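Local coordinates for SusD superfamily protein (Bacteroides vulgatus ATCC 8482, PDB 3JQ0) that probably binds glycans or other nutrients at the outer membrane, although its own ligand is not established, at residues K26-F31 with R262-P267; D231-E236 with I361-D366; D313-T318 with L435-R440; P409-N412 with F416-D419. All coordinates share one frame; numbering follows the deposited sequence.

Contact 1 of 4, residues K26-F31 with R262-P267; sequences KSYNFF and RMRLIP
Tyr28 and Arg264 meet at the phenol end of the ring. Tyr28 OH lies 3.4 Å from Arg264 CG, and the two side chains cross at about a right angle. The plane of the tyrosine ring stands 76° from that of the guanidinium. The polar groups are joined through a water. It sits 2.6 Å from Tyr28 OH and accepts from Arg264 NE at 2.8 Å, in the plane of both flat groups. A second, apolar touch lies beside this one, where Phe31 CZ comes 4.2 Å from Leu265 CD1.

Tyr28 and Phe31 are three apart on helix 27-34, so both rings leave the same side of it. Tyr28 CG is anti to the backbone N (chi1 178°), which carries the ring out toward 262-267. That segment is one short, weakly bonded helical turn. The contact joins helix 27-34, probably in the TPR-like helical part of the SusD fold, to the short turn 262-265, 231 residues on in the chain.

The bend of Arg264 at chi2 (-76°) brings CD past the hydroxyl and takes NE to the water. Its other end is held by its own turn: Arg264 NH1 donates to Met263 O at 2.8 Å, from above the carbonyl plane. Met263 is a selenomethionine. Cutting Arg264 back to an alanine is likely to leave the water without its NE donor and open a gap beside the tyrosine hydroxyl. Further out, Tyr28 stacks on Tyr260 and Phe31 on Trp257. Leu265 and Phe31 both also pack on Tyr41 of strand 41-43.

Contact 2 of 4, residues D231-E236 with I361-D366; sequences DIFSFE and IYRYAD
Ile232 and Arg363 form the closest backbone pair, with their CA atoms 9.2 Å apart, so side chains must bridge the gap. Segment 231-236 carries the end of a short, weakly bonded helix. Segment 361-366 runs from the last residues of strand 359-363 into helix 364-377. Arg363 is at the N-cap position of that helix. Just before it, Ile361 and Tyr362 together stand opposite Phe245 of strand 243-247, a classic bulge that interrupts the regular pairing.

Arg363 makes the whole contact from its side. Its chain bends at chi3 (-76°), which turns the guanidinium across the end of the Phe233 ring. Phe233 CZ lies over one face of the guanidinium, 3.6 Å from Arg363 NH2. The ring offers its edge, and the two planes are almost perpendicular (88°). Ile232 packs lower on the chain, with CG2 3.8 Å from Arg363 CD. The same methyl lies over the centre of one face of the Phe233 ring and backs it.

The charge of Arg363 is met elsewhere. NH2 forms a salt bridge with Glu445, and NH1 forms salt bridges with Glu441 and Glu242. These carboxylates probably fix the rotation of the buried guanidinium. The arrangement is a strand-to-helix junction: strand 359-363, paired antiparallel with the distant strand 243-247, leads straight into helix 364-377, and the apolar end of helix 229-233 covers the arginine at the corner.

Contact 3 of 4, residues D313-T318 with L435-R440; sequences DTRWTT and LKERLR
Arg315 and Glu437 form the tight centre of this buried contact. NH1 and NH2 of Arg315 both donate to Glu437 OE2, at 2.8 and 2.9 Å. They reach it end-on, from the same face of the carboxylate, well above its plane. The bend of Glu437 at chi2 (66°) brings its carboxylate round to the arginine.

Asp313 holds the guanidinium from another edge. Arg315 NE donates to Asp313 OD1 on its syn lone pair, and Arg315 NH2 donates to Asp313 OD2 at 2.9 Å. Asp313 OD1 also accepts from Arg315 N, a capping bond at the turn into helix 315-319. Over one face of the guanidinium lies Arg440 CB, 3.7 Å from Arg315 CZ. The group is thus gripped in its plane and covered from one side. Glycine at the position of Arg315 would probably leave the carboxylates of Asp313 and Glu437 without the cation between them.

The looser side is less direct and runs through one water. This water accepts from Arg440 NH1 at 2.9 Å and donates to Glu437 OE1, while its bond from Arg315 NH2 is weak. Asp313 OD2 and Arg440 NE are 4.6 Å apart; their charges probably attract, but no N-H points at the oxygen. Arg440 NE bonds instead to Gly308 O.

Around this network, Glu441 takes a further bond from Arg315 NH1, and Arg390 pairs with Glu437. Val389 and Ala393 of helix 383-394 pack against Arg315, as does Phe229 of helix 229-233. The Arg315 salt bridge ties the start of helix 315-319 to helix 430-441, with those two other helices against the same arginine.

Contact 4 of 4, residues P409-N412 with F416-D419; sequences PNDN and FYTD
The Tyr417 ring has Phe416 CD2 over the centre of one face, and Asp411 OD1 at its edge, in the ring plane. The carboxylate of Asp411 is turned 59° from the ring. Tyr417 OH donates to Asp411 OD1 at 2.6 Å, a short bond that meets the oxygen from above the carboxylate plane. The other oxygen, Asp411 OD2, is 3.1 Å from Tyr417 OH, but the angle is too poor for a bond.

The ring also touches the backbone of 409-412. Tyr417 CD2 is 3.6 Å from Asn412 C, and Tyr417 CE2 is 3.5 Å from Asp411 O. Asp411 CG stands anti to its own backbone nitrogen (chi1 -179°), which brings the carboxylate to the phenol end of the ring.

Asp411 is the centre of an inverse gamma turn. This tight bend is consistent with the way both the carboxylate and main-chain atoms meet one ring. Asn412 points away from the tyrosine and closes the loop on itself: Asn412 ND2 donates to Pro409 O at 3.1 Å, on a lone pair in the carbonyl plane. Asn412 OD1 accepts from the backbone N of Asn427.

The carboxylate of Asp411 is shared. OD1 also pairs with Arg310, which would probably stabilise its negative charge. Helix 430-441 supplies further partners to both the carboxylate and the tyrosine hydroxyl. The loop after helix 403-406 and the short helix 414-417 are in this way folded together and fastened to helix 430-441, far from the centre of the chain.

How the contacts relate
Contact 3 is the hub, with its centre about 14 Å from the centres of contacts 2 and 4. It joins contact 2 by a salt bridge, Asp366 OD1 to Arg438 NH1 at 2.8 Å. It joins contact 4 by another, Arg440 NH1 to Asp411 OD2 at 2.9 Å. Lys436 NZ lies 3.0 Å from Tyr417 OH, a probable hydrogen bond. Helix 430-441 thus serves both neighbours. Contact 1 touches contact 2 alone, by packing of Phe30 CD2 on Ile361 CD1 at 4.3 Å. Contacts 1 and 4 are the most distant pair, with centres about 31 Å apart. The nutrient-binding site of this protein is not known, so its distance from the four contacts cannot be given.

Contact 1 of 4, residues K26-F31 with R262-P267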
# COMPACT_ATOMS: atom_id res chain seq x y z
N LYS A 26 0.63 -7.69 10.02
CA LYS A 26 1.61 -6.73 9.51
C LYS A 26 1.04 -5.69 8.55
O LYS A 26 1.80 -4.89 8.04
CB LYS A 26 2.79 -7.45 8.87
CG LYS A 26 3.86 -7.82 9.96
CD LYS A 26 3.37 -8.28 11.27
CE LYS A 26 4.39 -8.45 12.34
NZ LYS A 26 3.88 -9.21 13.50
N SER A 27 -0.26 -5.71 8.35
CA SER A 27 -0.94 -4.74 7.45
C SER A 27 -0.52 -3.32 7.75
O SER A 27 -0.18 -2.56 6.84
CB SER A 27 -2.49 -4.79 7.76
OG SER A 27 -3.13 -5.91 7.37
N TYR A 28 -0.61 -2.95 9.02
CA TYR A 28 -0.26 -1.61 9.44
C TYR A 28 1.21 -1.30 9.10
O TYR A 28 1.53 -0.25 8.54
CB TYR A 28 -0.55 -1.44 10.93
CG TYR A 28 -0.18 -0.09 11.47
CD1 TYR A 28 -0.58 1.07 10.87
CD2 TYR A 28 0.56 0.01 12.64
CE1 TYR A 28 -0.26 2.31 11.41
CE2 TYR A 28 0.89 1.20 13.20
CZ TYR A 28 0.49 2.38 12.56
OH TYR A 28 0.82 3.60 13.11
N ASN A 29 2.12 -2.23 9.45
CA ASN A 29 3.52 -2.03 9.08
C ASN A 29 3.73 -1.89 7.59
O ASN A 29 4.56 -1.08 7.17
CB ASN A 29 4.39 -3.13 9.63
CG ASN A 29 4.70 -3.01 11.09
OD1 ASN A 29 4.41 -2.00 11.72
ND2 ASN A 29 5.32 -4.06 11.64
N PHE A 30 2.99 -2.61 6.75
CA PHE A 30 3.14 -2.45 5.30
C PHE A 30 2.76 -1.04 4.90
O PHE A 30 3.39 -0.44 4.03
CB PHE A 30 2.31 -3.49 4.52
CG PHE A 30 2.65 -4.92 4.82
CD1 PHE A 30 3.96 -5.33 5.15
CD2 PHE A 30 1.68 -5.91 4.77
CE1 PHE A 30 4.24 -6.66 5.44
CE2 PHE A 30 1.97 -7.24 5.05
CZ PHE A 30 3.25 -7.61 5.42
N PHE A 31 1.68 -0.49 5.47
CA PHE A 31 1.33 0.90 5.26
C PHE A 31 2.46 1.83 5.66
O PHE A 31 2.85 2.71 4.89
CB PHE A 31 0.03 1.25 5.99
CG PHE A 31 -0.23 2.72 6.12
CD1 PHE A 31 -0.62 3.49 5.02
CD2 PHE A 31 -0.02 3.34 7.34
CE1 PHE A 31 -0.84 4.86 5.21
CE2 PHE A 31 -0.23 4.69 7.51
CZ PHE A 31 -0.63 5.45 6.44
N ARG A 262 -8.15 3.19 12.74
CA ARG A 262 -8.98 3.98 13.64
C ARG A 262 -8.13 4.84 14.57
O ARG A 262 -8.44 6.01 14.81
CB ARG A 262 -9.81 3.01 14.48
CG ARG A 262 -10.64 3.64 15.57
CD ARG A 262 -11.62 2.69 16.20
NE ARG A 262 -10.98 1.45 16.63
CZ ARG A 262 -10.41 1.25 17.81
NH1 ARG A 262 -10.44 2.18 18.74
NH2 ARG A 262 -9.82 0.08 18.07
N MSE A 263 -7.06 4.25 15.12
CA MSE A 263 -6.30 4.92 16.18
C MSE A 263 -5.11 5.74 15.68
O MSE A 263 -4.40 6.32 16.52
CB MSE A 263 -5.86 3.92 17.24
CG MSE A 263 -7.02 3.33 18.03
SE MSE A 263 -7.95 4.64 19.12
CE MSE A 263 -6.55 4.96 20.44
N ARG A 264 -4.92 5.85 14.36
CA ARG A 264 -3.90 6.74 13.82
C ARG A 264 -4.39 7.75 12.79
O ARG A 264 -3.69 8.74 12.59
CB ARG A 264 -2.69 5.95 13.29
CG ARG A 264 -2.00 5.08 14.32
CD ARG A 264 -1.14 5.86 15.25
NE ARG A 264 -0.54 5.06 16.31
CZ ARG A 264 -0.99 4.93 17.54
NH1 ARG A 264 -2.15 5.41 17.93
NH2 ARG A 264 -0.23 4.29 18.44
N LEU A 265 -5.50 7.48 12.09
CA LEU A 265 -5.91 8.29 10.96
C LEU A 265 -7.30 8.92 11.09
O LEU A 265 -7.68 9.65 10.19
CB LEU A 265 -5.86 7.46 9.66
CG LEU A 265 -4.45 7.18 9.14
CD1 LEU A 265 -4.50 6.24 7.94
CD2 LEU A 265 -3.76 8.46 8.76
N ILE A 266 -8.08 8.60 12.13
CA ILE A 266 -9.52 8.95 12.14
C ILE A 266 -9.80 10.02 13.19
O ILE A 266 -9.20 10.02 14.27
CB ILE A 266 -10.34 7.64 12.35
CG1 ILE A 266 -10.20 6.72 11.15
CG2 ILE A 266 -11.83 7.88 12.72
CD1 ILE A 266 -10.71 7.26 9.83
N PRO A 267 -10.72 10.96 12.90
CA PRO A 267 -11.04 12.04 13.87
C PRO A 267 -11.81 11.52 15.07
O PRO A 267 -12.54 10.54 15.00
CB PRO A 267 -11.95 12.97 13.05
CG PRO A 267 -12.60 12.04 12.03
CD PRO A 267 -11.47 11.12 11.65
O HOH W 1 1.72 3.56 15.54

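Contact 2 of 4, residues D231-E236 with I361-D366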
# COMPACT_ATOMS: atom_id res chain seq x y z
N ASP A 231 -16.88 1.97 -4.45
CA ASP A 231 -17.29 0.58 -4.43
C ASP A 231 -16.11 -0.40 -4.39
O ASP A 231 -16.31 -1.55 -4.05
CB ASP A 231 -18.21 0.29 -5.59
CG ASP A 231 -19.52 1.03 -5.47
OD1 ASP A 231 -20.11 1.16 -4.37
OD2 ASP A 231 -20.00 1.54 -6.52
N ILE A 232 -14.91 0.04 -4.78
CA ILE A 232 -13.75 -0.82 -4.66
C ILE A 232 -13.55 -1.26 -3.21
O ILE A 232 -13.21 -2.40 -2.91
CB ILE A 232 -12.46 -0.07 -5.13
CG1 ILE A 232 -12.55 0.35 -6.59
CG2 ILE A 232 -11.24 -0.92 -4.89
CD1 ILE A 232 -11.46 1.39 -6.90
N PHE A 233 -13.74 -0.29 -2.31
CA PHE A 233 -13.33 -0.44 -0.91
C PHE A 233 -14.43 -0.79 0.05
O PHE A 233 -14.17 -1.03 1.25
CB PHE A 233 -12.66 0.87 -0.43
CG PHE A 233 -11.58 1.37 -1.35
CD1 PHE A 233 -10.34 0.71 -1.40
CD2 PHE A 233 -11.81 2.42 -2.21
CE1 PHE A 233 -9.37 1.14 -2.27
CE2 PHE A 233 -10.84 2.81 -3.12
CZ PHE A 233 -9.62 2.15 -3.13
N SER A 234 -15.68 -0.79 -0.41
CA SER A 234 -16.78 -0.90 0.51
C SER A 234 -16.84 -2.24 1.21
O SER A 234 -16.54 -3.32 0.68
CB SER A 234 -18.09 -0.65 -0.18
OG SER A 234 -18.34 -1.74 -1.04
N PHE A 235 -17.31 -2.18 2.46
CA PHE A 235 -17.48 -3.35 3.30
C PHE A 235 -18.41 -4.36 2.66
O PHE A 235 -18.25 -5.56 2.86
CB PHE A 235 -17.98 -2.90 4.66
CG PHE A 235 -18.20 -4.00 5.65
CD1 PHE A 235 -17.15 -4.53 6.39
CD2 PHE A 235 -19.45 -4.54 5.82
CE1 PHE A 235 -17.36 -5.56 7.27
CE2 PHE A 235 -19.67 -5.61 6.73
CZ PHE A 235 -18.63 -6.08 7.46
N GLU A 236 -19.40 -3.88 1.90
CA GLU A 236 -20.38 -4.75 1.26
C GLU A 236 -19.98 -5.27 -0.08
O GLU A 236 -20.74 -6.03 -0.67
CB GLU A 236 -21.71 -4.02 1.14
CG GLU A 236 -22.28 -3.65 2.52
CD GLU A 236 -22.60 -4.81 3.52
OE1 GLU A 236 -22.71 -6.00 3.11
OE2 GLU A 236 -22.78 -4.52 4.76
N ILE A 361 -3.95 -5.16 -0.92
CA ILE A 361 -2.50 -5.21 -1.15
C ILE A 361 -2.21 -4.97 -2.61
O ILE A 361 -1.43 -4.08 -3.00
CB ILE A 361 -1.86 -6.50 -0.61
CG1 ILE A 361 -2.05 -6.64 0.91
CG2 ILE A 361 -0.40 -6.60 -1.02
CD1 ILE A 361 -1.34 -5.61 1.72
N TYR A 362 -2.82 -5.80 -3.46
CA TYR A 362 -2.71 -5.65 -4.93
C TYR A 362 -4.08 -5.54 -5.55
O TYR A 362 -4.88 -6.49 -5.42
CB TYR A 362 -1.94 -6.80 -5.56
CG TYR A 362 -0.49 -6.93 -5.19
CD1 TYR A 362 0.38 -5.82 -5.25
CD2 TYR A 362 0.05 -8.14 -4.83
CE1 TYR A 362 1.72 -5.96 -5.00
CE2 TYR A 362 1.42 -8.28 -4.57
CZ TYR A 362 2.25 -7.17 -4.65
OH TYR A 362 3.60 -7.37 -4.40
N ARG A 363 -4.31 -4.43 -6.25
CA ARG A 363 -5.53 -4.13 -6.99
C ARG A 363 -5.27 -4.08 -8.47
O ARG A 363 -4.14 -3.73 -8.88
CB ARG A 363 -6.08 -2.65 -6.56
CG ARG A 363 -6.64 -2.59 -5.21
CD ARG A 363 -7.52 -1.48 -5.02
NE ARG A 363 -6.94 -0.16 -4.85
CZ ARG A 363 -7.11 0.84 -5.69
NH1 ARG A 363 -7.62 0.72 -6.90
NH2 ARG A 363 -6.73 2.05 -5.29
N TYR A 364 -6.29 -4.29 -9.30
CA TYR A 364 -6.08 -4.23 -10.72
C TYR A 364 -5.58 -2.84 -11.21
O TYR A 364 -4.77 -2.79 -12.13
CB TYR A 364 -7.31 -4.68 -11.49
CG TYR A 364 -7.04 -4.90 -12.96
CD1 TYR A 364 -6.22 -5.92 -13.38
CD2 TYR A 364 -7.60 -4.10 -13.94
CE1 TYR A 364 -5.97 -6.12 -14.72
CE2 TYR A 364 -7.36 -4.31 -15.28
CZ TYR A 364 -6.55 -5.32 -15.67
OH TYR A 364 -6.26 -5.56 -16.99
N ALA A 365 -6.01 -1.73 -10.59
CA ALA A 365 -5.46 -0.44 -11.01
C ALA A 365 -3.95 -0.41 -10.81
O ALA A 365 -3.24 0.31 -11.52
CB ALA A 365 -6.11 0.72 -10.28
N ASP A 366 -3.46 -1.10 -9.78
CA ASP A 366 -2.00 -1.18 -9.49
C ASP A 366 -1.32 -1.93 -10.63
O ASP A 366 -0.30 -1.47 -11.14
CB ASP A 366 -1.84 -1.87 -8.11
CG ASP A 366 -0.47 -1.78 -7.49
OD1 ASP A 366 0.41 -1.08 -8.03
OD2 ASP A 366 -0.33 -2.40 -6.42

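Contact 3 of 4, residues D313-T318 with L435-R440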
# COMPACT_ATOMS: atom_id res chain seq x y z
N ASP A 313 -12.98 14.43 -10.26
CA ASP A 313 -12.30 13.17 -9.99
C ASP A 313 -12.94 12.62 -8.71
O ASP A 313 -12.77 13.19 -7.64
CB ASP A 313 -10.81 13.40 -9.85
CG ASP A 313 -10.04 12.15 -9.54
OD1 ASP A 313 -10.62 11.10 -9.16
OD2 ASP A 313 -8.78 12.21 -9.70
N THR A 314 -13.71 11.55 -8.81
CA THR A 314 -14.42 11.04 -7.66
C THR A 314 -13.50 10.49 -6.57
O THR A 314 -13.91 10.33 -5.41
CB THR A 314 -15.48 9.94 -8.01
OG1 THR A 314 -14.78 8.72 -8.25
CG2 THR A 314 -16.37 10.31 -9.17
N ARG A 315 -12.23 10.26 -6.91
CA ARG A 315 -11.30 9.81 -5.88
C ARG A 315 -11.08 10.87 -4.80
O ARG A 315 -10.69 10.54 -3.68
CB ARG A 315 -9.96 9.44 -6.47
CG ARG A 315 -10.07 8.32 -7.49
CD ARG A 315 -8.74 7.98 -8.14
NE ARG A 315 -8.34 9.09 -9.03
CZ ARG A 315 -7.46 8.98 -10.01
NH1 ARG A 315 -6.77 7.87 -10.19
NH2 ARG A 315 -7.26 10.01 -10.81
N TRP A 316 -11.26 12.13 -5.15
CA TRP A 316 -11.02 13.25 -4.25
C TRP A 316 -11.86 13.15 -2.98
O TRP A 316 -11.32 13.03 -1.88
CB TRP A 316 -11.30 14.55 -5.00
CG TRP A 316 -11.02 15.82 -4.29
CD1 TRP A 316 -10.51 15.98 -3.05
CD2 TRP A 316 -11.26 17.13 -4.83
NE1 TRP A 316 -10.40 17.33 -2.78
CE2 TRP A 316 -10.84 18.05 -3.86
CE3 TRP A 316 -11.71 17.60 -6.04
CZ2 TRP A 316 -10.88 19.42 -4.07
CZ3 TRP A 316 -11.75 18.95 -6.24
CH2 TRP A 316 -11.36 19.86 -5.27
N THR A 317 -13.19 13.19 -3.14
CA THR A 317 -14.07 13.22 -1.97
C THR A 317 -14.39 11.83 -1.44
O THR A 317 -14.98 11.71 -0.38
CB THR A 317 -15.32 13.98 -2.31
OG1 THR A 317 -15.94 13.40 -3.44
CG2 THR A 317 -15.01 15.45 -2.58
N THR A 318 -13.96 10.79 -2.15
CA THR A 318 -13.99 9.44 -1.58
C THR A 318 -12.78 9.24 -0.66
O THR A 318 -12.89 8.64 0.42
CB THR A 318 -14.07 8.38 -2.69
OG1 THR A 318 -15.33 8.48 -3.34
CG2 THR A 318 -13.88 6.98 -2.16
N LEU A 435 3.44 8.79 -11.52
CA LEU A 435 3.54 9.09 -10.09
C LEU A 435 2.28 9.82 -9.62
O LEU A 435 1.74 9.50 -8.56
CB LEU A 435 4.76 9.93 -9.76
CG LEU A 435 6.10 9.22 -9.81
CD1 LEU A 435 7.19 10.26 -9.53
CD2 LEU A 435 6.20 8.07 -8.83
N LYS A 436 1.82 10.79 -10.39
CA LYS A 436 0.63 11.56 -10.03
C LYS A 436 -0.57 10.65 -9.97
O LYS A 436 -1.40 10.74 -9.06
CB LYS A 436 0.46 12.69 -11.05
CG LYS A 436 -0.87 13.46 -10.94
CD LYS A 436 -0.93 14.69 -11.84
CE LYS A 436 -0.99 14.37 -13.31
NZ LYS A 436 -0.92 15.61 -14.15
N GLU A 437 -0.69 9.77 -10.96
CA GLU A 437 -1.84 8.87 -11.03
C GLU A 437 -1.85 7.95 -9.81
O GLU A 437 -2.92 7.72 -9.21
CB GLU A 437 -1.88 8.10 -12.33
CG GLU A 437 -3.27 7.56 -12.64
CD GLU A 437 -4.28 8.66 -12.90
OE1 GLU A 437 -3.88 9.73 -13.44
OE2 GLU A 437 -5.46 8.48 -12.55
N ARG A 438 -0.71 7.39 -9.46
CA ARG A 438 -0.61 6.52 -8.32
C ARG A 438 -0.89 7.24 -7.02
O ARG A 438 -1.50 6.68 -6.09
CB ARG A 438 0.75 5.80 -8.25
CG ARG A 438 0.94 4.79 -9.35
CD ARG A 438 2.24 4.02 -9.21
NE ARG A 438 2.29 3.15 -8.08
CZ ARG A 438 1.73 1.97 -7.99
NH1 ARG A 438 1.01 1.48 -8.97
NH2 ARG A 438 1.91 1.25 -6.88
N LEU A 439 -0.48 8.51 -6.92
CA LEU A 439 -0.75 9.31 -5.73
C LEU A 439 -2.28 9.44 -5.54
O LEU A 439 -2.81 9.22 -4.46
CB LEU A 439 -0.06 10.67 -5.82
CG LEU A 439 -0.35 11.66 -4.70
CD1 LEU A 439 -0.12 11.13 -3.31
CD2 LEU A 439 0.39 12.94 -4.96
N ARG A 440 -2.95 9.82 -6.62
CA ARG A 440 -4.39 9.98 -6.60
C ARG A 440 -5.11 8.67 -6.31
O ARG A 440 -6.18 8.67 -5.66
CB ARG A 440 -4.86 10.58 -7.94
CG ARG A 440 -4.46 12.03 -8.10
CD ARG A 440 -4.83 12.59 -9.46
NE ARG A 440 -4.58 14.03 -9.50
CZ ARG A 440 -4.52 14.76 -10.61
NH1 ARG A 440 -4.55 14.20 -11.80
NH2 ARG A 440 -4.38 16.07 -10.48
O HOH W 2 -5.66 11.76 -12.84

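Contact 4 of 4, residues P409-N412 with F416-D419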
# COMPACT_ATOMS: atom_id res chain seq x y z
N PRO A 409 -2.57 12.85 -22.53
CA PRO A 409 -1.57 13.61 -21.80
C PRO A 409 -1.93 15.11 -21.64
O PRO A 409 -1.07 15.99 -21.72
CB PRO A 409 -0.34 13.48 -22.69
CG PRO A 409 -0.93 13.65 -24.07
CD PRO A 409 -2.27 12.91 -23.99
N ASN A 410 -3.22 15.38 -21.36
CA ASN A 410 -3.75 16.72 -21.40
C ASN A 410 -4.05 17.36 -20.06
O ASN A 410 -4.50 18.49 -20.00
CB ASN A 410 -5.06 16.72 -22.24
CG ASN A 410 -4.86 16.13 -23.59
OD1 ASN A 410 -3.83 16.35 -24.24
ND2 ASN A 410 -5.83 15.33 -24.03
N ASP A 411 -3.75 16.65 -18.97
CA ASP A 411 -4.02 17.13 -17.62
C ASP A 411 -2.89 18.06 -17.19
O ASP A 411 -1.93 17.63 -16.51
CB ASP A 411 -4.30 15.97 -16.67
CG ASP A 411 -4.61 16.39 -15.25
OD1 ASP A 411 -4.64 17.59 -14.94
OD2 ASP A 411 -4.78 15.43 -14.44
N ASN A 412 -3.00 19.30 -17.65
CA ASN A 412 -1.91 20.28 -17.64
C ASN A 412 -2.26 21.63 -17.00
O ASN A 412 -1.43 22.53 -16.98
CB ASN A 412 -1.38 20.49 -19.06
CG ASN A 412 -0.77 19.24 -19.62
OD1 ASN A 412 -0.02 18.58 -18.92
ND2 ASN A 412 -1.04 18.94 -20.88
N PHE A 416 -3.99 24.90 -11.62
CA PHE A 416 -4.02 23.80 -10.69
C PHE A 416 -2.57 23.38 -10.32
O PHE A 416 -2.29 23.02 -9.16
CB PHE A 416 -4.75 22.62 -11.32
CG PHE A 416 -4.82 21.45 -10.38
CD1 PHE A 416 -5.80 21.36 -9.40
CD2 PHE A 416 -3.84 20.46 -10.46
CE1 PHE A 416 -5.81 20.31 -8.51
CE2 PHE A 416 -3.87 19.42 -9.54
CZ PHE A 416 -4.85 19.32 -8.59
N TYR A 417 -1.67 23.32 -11.30
CA TYR A 417 -0.34 22.85 -11.09
C TYR A 417 0.63 23.89 -10.55
O TYR A 417 1.76 23.56 -10.18
CB TYR A 417 0.23 22.12 -12.34
CG TYR A 417 -0.57 20.83 -12.58
CD1 TYR A 417 -0.40 19.70 -11.76
CD2 TYR A 417 -1.55 20.76 -13.56
CE1 TYR A 417 -1.18 18.60 -11.92
CE2 TYR A 417 -2.34 19.63 -13.71
CZ TYR A 417 -2.15 18.55 -12.86
OH TYR A 417 -2.97 17.43 -12.96
N THR A 418 0.21 25.14 -10.51
CA THR A 418 0.98 26.20 -9.84
C THR A 418 0.97 26.00 -8.33
O THR A 418 -0.05 25.67 -7.74
CB THR A 418 0.42 27.57 -10.23
OG1 THR A 418 0.65 27.76 -11.63
CG2 THR A 418 1.12 28.70 -9.47
N ASP A 419 2.14 26.19 -7.72
CA ASP A 419 2.28 26.05 -6.26
C ASP A 419 1.76 24.69 -5.80
O ASP A 419 1.02 24.59 -4.81
CB ASP A 419 1.58 27.19 -5.51
CG ASP A 419 2.18 28.55 -5.81
OD1 ASP A 419 3.41 28.64 -5.98
OD2 ASP A 419 1.41 29.53 -5.87